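Local coordinates for SPCC18.06c protein (Schizosaccharomyces pombe, PDB 2P51) that removes poly(A) tails from mRNA as a 3'-exoribonuclease and catalytic component of the CCR4-NOT core complex, using divalent metal ions, at residues Glu149-Ile152 with Leu156-Gln159; Tyr175-Met180 with Tyr193-Ile198. One frame throughout, in Å; residues are numbered along the deposited sequence. Where two conformers were deposited one is given.

Contact 1: residues Glu149-Ile152 with Leu156-Gln159; sequences ELLI and LVLQ
Leu151 and Val157 pack together where helix 144-152 ends and the chain folds back on itself. The turn belongs to the DEDD nuclease fold. It leads from this helix into strand 163-166 of the central sheet. Leu151 carries much of the contact. Its CB starts out alongside the other segment, and the rest of the side chain then bends closer. With CG anti to the backbone N (chi1 -179°), that atom lies 4.2 Å from Val157 CG1. Beyond it, CD1 reaches Leu156 CB at 4.2 Å, and the two leucine side chains cross at about a right angle. The other branch, CD2, packs on Met180 of helix 170-181. Val157 points its CB at the helix end. Its CG2 sits against the backbone there, 3.7 Å from Ile152 CA. Leu158 adds a contact at the edge, with its CD1 4.2 Å from Ile152 CG2. No direct hydrogen bond joins the segments. Ser154, in the short loop between them, bridges instead: its OG is hydrogen-bonded to both Leu151 O and Leu156 N. A water makes a second bridge. It has more acceptors in reach than protons, so not every bond can form at once, but it is placed to donate to Ile152 O at 2.7 Å and to Val157 O at 2.8 Å.

Contact 2: residues Tyr175-Met180 with Tyr193-Ile198; sequences YLLKAM and YKILCI
The shortest polar bonds here, Met180 N to Leu176 O and Cys197 N to Tyr193 O, both 2.9 Å, run along the two helices and not across to where Leu177 meets Ile195 and Leu196. The contact itself is wholly apolar. The CB of Leu177 points toward helix 189-199, and CG lies anti to its backbone N (chi1 -170°). This presents both methyls to Ile195, which was deposited in two conformers. In the conformer given, Leu177 CD1 comes to 3.6 Å from Ile195 CG2, a close methyl contact. Leu177 CD2 approaches the same CG2 at 4.0 Å, so in this conformer the one methyl of Ile195 faces both ends of the leucine fork. The two side chains cross at about a right angle. Leu196 meets the stem of Leu177. Its CB does not point at helix 170-181, but the end of the side chain comes nearer, with CD1 4.3 Å from Leu177 CB. Phe192 and Tyr199 of the same helix also touch Leu177. The backbone O of Leu177 takes a hydrogen bond from Thr181 OG1, one turn on. Helix 189-199 tightens close to its end, where Ile198 N bonds to Ile195 O at 3.0 Å and only weakly to Lys194 O. Leu177 thus sits as a knob in the hole of Phe192, Ile195, Leu196 and Tyr199. The two helices belong to the crossover that joins the parallel strands 163-166 and 203-205 of the DEDD nuclease fold.

In the fold
The two contacts are neighbours, with centres about 11 Å apart on the same side of the chain's centre. Both are largely buried, but contact 1 reaches the surface at Leu158. Contact 1 joins a helix end to the loop after it, and polar bridges add to its apolar contacts. Contact 2 joins two continuing helices and depends on aliphatic side chains alone. They share no segment but touch: Ile152 CD1 packs on Met180 O at 3.8 Å, and Leu158 CD2 on Ile198 O at 3.5 Å. Helix 170-181 thus meets both helix 144-152 and helix 189-199. It also carries Asp172, a magnesium ligand in this structure.

Contact 1: residues Glu149-Ile152 with Leu156-Gln159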
loop_
_atom_site.group_PDB
_atom_site.type_symbol
_atom_site.label_atom_id
_atom_site.label_comp_id
_atom_site.label_asym_id
_atom_site.label_seq_id
_atom_site.Cartn_x
_atom_site.Cartn_y
_atom_site.Cartn_z
ATOM N N GLU A 149 -11.846 8.256 7.490
ATOM C CA GLU A 149 -12.076 9.595 7.999
ATOM C C GLU A 149 -10.788 10.225 8.529
ATOM O O GLU A 149 -10.496 11.391 8.244
ATOM C CB GLU A 149 -13.055 9.497 9.163
ATOM C CG GLU A 149 -14.314 10.287 8.937
ATOM C CD GLU A 149 -15.318 9.961 10.019
ATOM O OE1 GLU A 149 -14.872 9.958 11.189
ATOM O OE2 GLU A 149 -16.482 9.727 9.634
ATOM N N LEU A 150 -10.020 9.461 9.295
ATOM C CA LEU A 150 -8.766 9.968 9.860
ATOM C C LEU A 150 -7.721 10.204 8.783
ATOM O O LEU A 150 -6.976 11.187 8.811
ATOM C CB LEU A 150 -8.250 9.004 10.941
ATOM C CG LEU A 150 -9.155 8.943 12.197
ATOM C CD1 LEU A 150 -8.613 7.947 13.215
ATOM C CD2 LEU A 150 -9.330 10.303 12.851
ATOM N N LEU A 151 -7.630 9.272 7.824
ATOM C CA LEU A 151 -6.619 9.408 6.783
ATOM C C LEU A 151 -6.876 10.651 5.944
ATOM O O LEU A 151 -5.967 11.410 5.642
ATOM C CB LEU A 151 -6.594 8.176 5.874
ATOM C CG LEU A 151 -5.524 8.236 4.763
ATOM C CD1 LEU A 151 -4.119 8.280 5.370
ATOM C CD2 LEU A 151 -5.674 7.071 3.789
ATOM N N ILE A 152 -8.131 10.887 5.582
ATOM C CA ILE A 152 -8.423 12.038 4.731
ATOM C C ILE A 152 -8.038 13.318 5.428
ATOM O O ILE A 152 -7.524 14.234 4.777
ATOM C CB ILE A 152 -9.914 12.067 4.298
ATOM C CG1 ILE A 152 -10.277 10.843 3.447
ATOM C CG2 ILE A 152 -10.271 13.356 3.557
ATOM C CD1 ILE A 152 -11.767 10.635 3.312
ATOM N N LEU A 156 -1.841 13.377 4.936
ATOM C CA LEU A 156 -1.080 12.491 4.057
ATOM C C LEU A 156 -1.670 12.505 2.646
ATOM O O LEU A 156 -0.882 12.232 1.705
ATOM C CB LEU A 156 -1.089 11.071 4.602
ATOM C CG LEU A 156 -0.012 10.708 5.658
ATOM C CD1 LEU A 156 -0.234 11.472 6.979
ATOM C CD2 LEU A 156 0.029 9.208 5.866
ATOM N N VAL A 157 -2.995 12.734 2.513
ATOM C CA VAL A 157 -3.586 12.721 1.158
ATOM C C VAL A 157 -4.005 14.128 0.742
ATOM O O VAL A 157 -4.072 14.999 1.622
ATOM C CB VAL A 157 -4.755 11.727 1.047
ATOM C CG1 VAL A 157 -4.263 10.300 1.284
ATOM C CG2 VAL A 157 -5.888 12.090 2.011
ATOM N N LEU A 158 -4.256 14.350 -0.533
ATOM C CA LEU A 158 -4.668 15.655 -1.068
ATOM C C LEU A 158 -3.566 16.708 -0.918
ATOM O O LEU A 158 -3.771 17.922 -0.985
ATOM C CB LEU A 158 -5.986 16.144 -0.445
ATOM C CG LEU A 158 -7.205 15.210 -0.606
ATOM C CD1 LEU A 158 -8.274 15.463 0.462
ATOM C CD2 LEU A 158 -7.846 15.362 -1.989
ATOM N N GLN A 159 -2.325 16.286 -0.701
ATOM C CA GLN A 159 -1.253 17.227 -0.463
ATOM C C GLN A 159 -0.038 16.940 -1.357
ATOM O O GLN A 159 0.603 15.899 -1.243
ATOM C CB GLN A 159 -0.812 17.170 1.009
ATOM C CG GLN A 159 -1.854 17.586 2.018
ATOM C CD GLN A 159 -2.123 19.079 2.106
ATOM O OE1 GLN A 159 -3.083 19.469 2.789
ATOM N NE2 GLN A 159 -1.292 19.884 1.442
HETATM O O HOH W 1 -4.858 14.365 4.215
#

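Contact 2: residues Tyr175-Met180 with Tyr193-Ile198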
loop_
_atom_site.group_PDB
_atom_site.type_symbol
_atom_site.label_atom_id
_atom_site.label_comp_id
_atom_site.label_asym_id
_atom_site.label_seq_id
_atom_site.Cartn_x
_atom_site.Cartn_y
_atom_site.Cartn_z
ATOM N N TYR A 175 -7.500 -0.250 -2.973
ATOM C CA TYR A 175 -8.059 -0.490 -1.622
ATOM C C TYR A 175 -8.077 0.794 -0.809
ATOM O O TYR A 175 -9.029 0.974 -0.034
ATOM C CB TYR A 175 -7.250 -1.573 -0.901
ATOM C CG TYR A 175 -7.870 -2.944 -1.170
ATOM C CD1 TYR A 175 -7.296 -3.916 -1.961
ATOM C CD2 TYR A 175 -9.098 -3.193 -0.577
ATOM C CE1 TYR A 175 -7.895 -5.165 -2.185
ATOM C CE2 TYR A 175 -9.703 -4.401 -0.796
ATOM C CZ TYR A 175 -9.122 -5.381 -1.588
ATOM O OH TYR A 175 -9.796 -6.559 -1.749
ATOM N N LEU A 176 -7.087 1.658 -0.982
ATOM C CA LEU A 176 -7.111 2.895 -0.211
ATOM C C LEU A 176 -8.206 3.802 -0.767
ATOM O O LEU A 176 -8.917 4.471 0.011
ATOM C CB LEU A 176 -5.772 3.651 -0.173
ATOM C CG LEU A 176 -4.890 3.263 1.040
ATOM C CD1 LEU A 176 -4.385 1.833 0.878
ATOM C CD2 LEU A 176 -3.769 4.269 1.220
ATOM N N LEU A 177 -8.346 3.796 -2.119
ATOM C CA LEU A 177 -9.459 4.665 -2.603
ATOM C C LEU A 177 -10.805 4.146 -2.174
ATOM O O LEU A 177 -11.714 4.927 -1.813
ATOM C CB LEU A 177 -9.378 4.819 -4.132
ATOM C CG LEU A 177 -10.309 5.864 -4.758
ATOM C CD1 LEU A 177 -9.808 7.282 -4.451
ATOM C CD2 LEU A 177 -10.454 5.672 -6.263
ATOM N N LYS A 178 -11.003 2.844 -2.192
ATOM C CA LYS A 178 -12.244 2.222 -1.700
ATOM C C LYS A 178 -12.509 2.610 -0.252
ATOM O O LYS A 178 -13.604 2.957 0.184
ATOM C CB LYS A 178 -12.155 0.695 -1.844
ATOM C CG LYS A 178 -13.226 -0.083 -1.121
ATOM C CD LYS A 178 -13.041 -1.597 -1.284
ATOM C CE LYS A 178 -14.179 -2.361 -0.560
ATOM N NZ LYS A 178 -13.811 -3.832 -0.508
ATOM N N ALA A 179 -11.486 2.567 0.600
ATOM C CA ALA A 179 -11.652 2.923 1.994
ATOM C C ALA A 179 -12.073 4.385 2.094
ATOM O O ALA A 179 -13.040 4.733 2.797
ATOM C CB ALA A 179 -10.363 2.704 2.759
ATOM N N MET A 180 -11.377 5.278 1.389
ATOM C CA MET A 180 -11.729 6.691 1.565
ATOM C C MET A 180 -13.090 7.048 0.989
ATOM O O MET A 180 -13.729 7.950 1.521
ATOM C CB MET A 180 -10.636 7.552 0.907
ATOM C CG MET A 180 -9.375 7.523 1.766
ATOM S SD MET A 180 -8.095 8.622 1.104
ATOM C CE MET A 180 -7.833 7.884 -0.505
ATOM N N TYR A 193 -8.112 6.685 -12.392
ATOM C CA TYR A 193 -6.846 7.381 -12.388
ATOM C C TYR A 193 -7.030 8.844 -12.023
ATOM O O TYR A 193 -6.242 9.430 -11.254
ATOM C CB TYR A 193 -6.231 7.252 -13.788
ATOM C CG TYR A 193 -4.840 7.853 -13.848
ATOM C CD1 TYR A 193 -3.733 7.202 -13.280
ATOM C CD2 TYR A 193 -4.666 9.079 -14.483
ATOM C CE1 TYR A 193 -2.481 7.769 -13.347
ATOM C CE2 TYR A 193 -3.406 9.639 -14.536
ATOM C CZ TYR A 193 -2.333 8.993 -13.969
ATOM O OH TYR A 193 -1.085 9.578 -14.061
ATOM N N LYS A 194 -8.047 9.489 -12.569
ATOM C CA LYS A 194 -8.271 10.901 -12.278
ATOM C C LYS A 194 -8.492 11.159 -10.798
ATOM O O LYS A 194 -7.946 12.074 -10.175
ATOM C CB LYS A 194 -9.508 11.353 -13.057
ATOM C CG LYS A 194 -9.980 12.750 -12.803
ATOM C CD LYS A 194 -10.876 13.057 -14.044
ATOM C CE LYS A 194 -10.421 12.051 -15.117
ATOM N NZ LYS A 194 -9.176 12.482 -15.811
ATOM N N ILE A 195 -9.350 10.334 -10.192
ATOM C CA ILE A 195 -9.650 10.545 -8.766
ATOM C C ILE A 195 -8.463 10.130 -7.947
ATOM O O ILE A 195 -8.115 10.784 -6.957
ATOM C CB ILE A 195 -10.889 9.673 -8.444
ATOM C CG1 ILE A 195 -12.118 10.180 -9.204
ATOM C CG2 ILE A 195 -11.101 9.560 -6.960
ATOM C CD1 ILE A 195 -13.397 9.408 -9.088
ATOM N N LEU A 196 -7.791 9.052 -8.379
ATOM C CA LEU A 196 -6.611 8.649 -7.603
ATOM C C LEU A 196 -5.585 9.767 -7.548
ATOM O O LEU A 196 -5.042 9.964 -6.457
ATOM C CB LEU A 196 -5.892 7.442 -8.191
ATOM C CG LEU A 196 -4.941 6.707 -7.259
ATOM C CD1 LEU A 196 -5.692 6.039 -6.084
ATOM C CD2 LEU A 196 -4.178 5.665 -8.038
ATOM N N CYS A 197 -5.345 10.447 -8.653
ATOM C CA CYS A 197 -4.298 11.492 -8.659
ATOM C C CYS A 197 -4.717 12.745 -7.913
ATOM O O CYS A 197 -3.936 13.631 -7.587
ATOM C CB CYS A 197 -3.872 11.787 -10.117
ATOM S SG CYS A 197 -2.949 10.348 -10.792
ATOM N N ILE A 198 -6.017 12.847 -7.551
ATOM C CA ILE A 198 -6.351 13.998 -6.656
ATOM C C ILE A 198 -5.988 13.689 -5.215
ATOM O O ILE A 198 -5.464 14.529 -4.474
ATOM C CB ILE A 198 -7.839 14.323 -6.834
ATOM C CG1 ILE A 198 -8.152 14.924 -8.219
ATOM C CG2 ILE A 198 -8.376 15.200 -5.704
ATOM C CD1 ILE A 198 -9.641 14.949 -8.505
#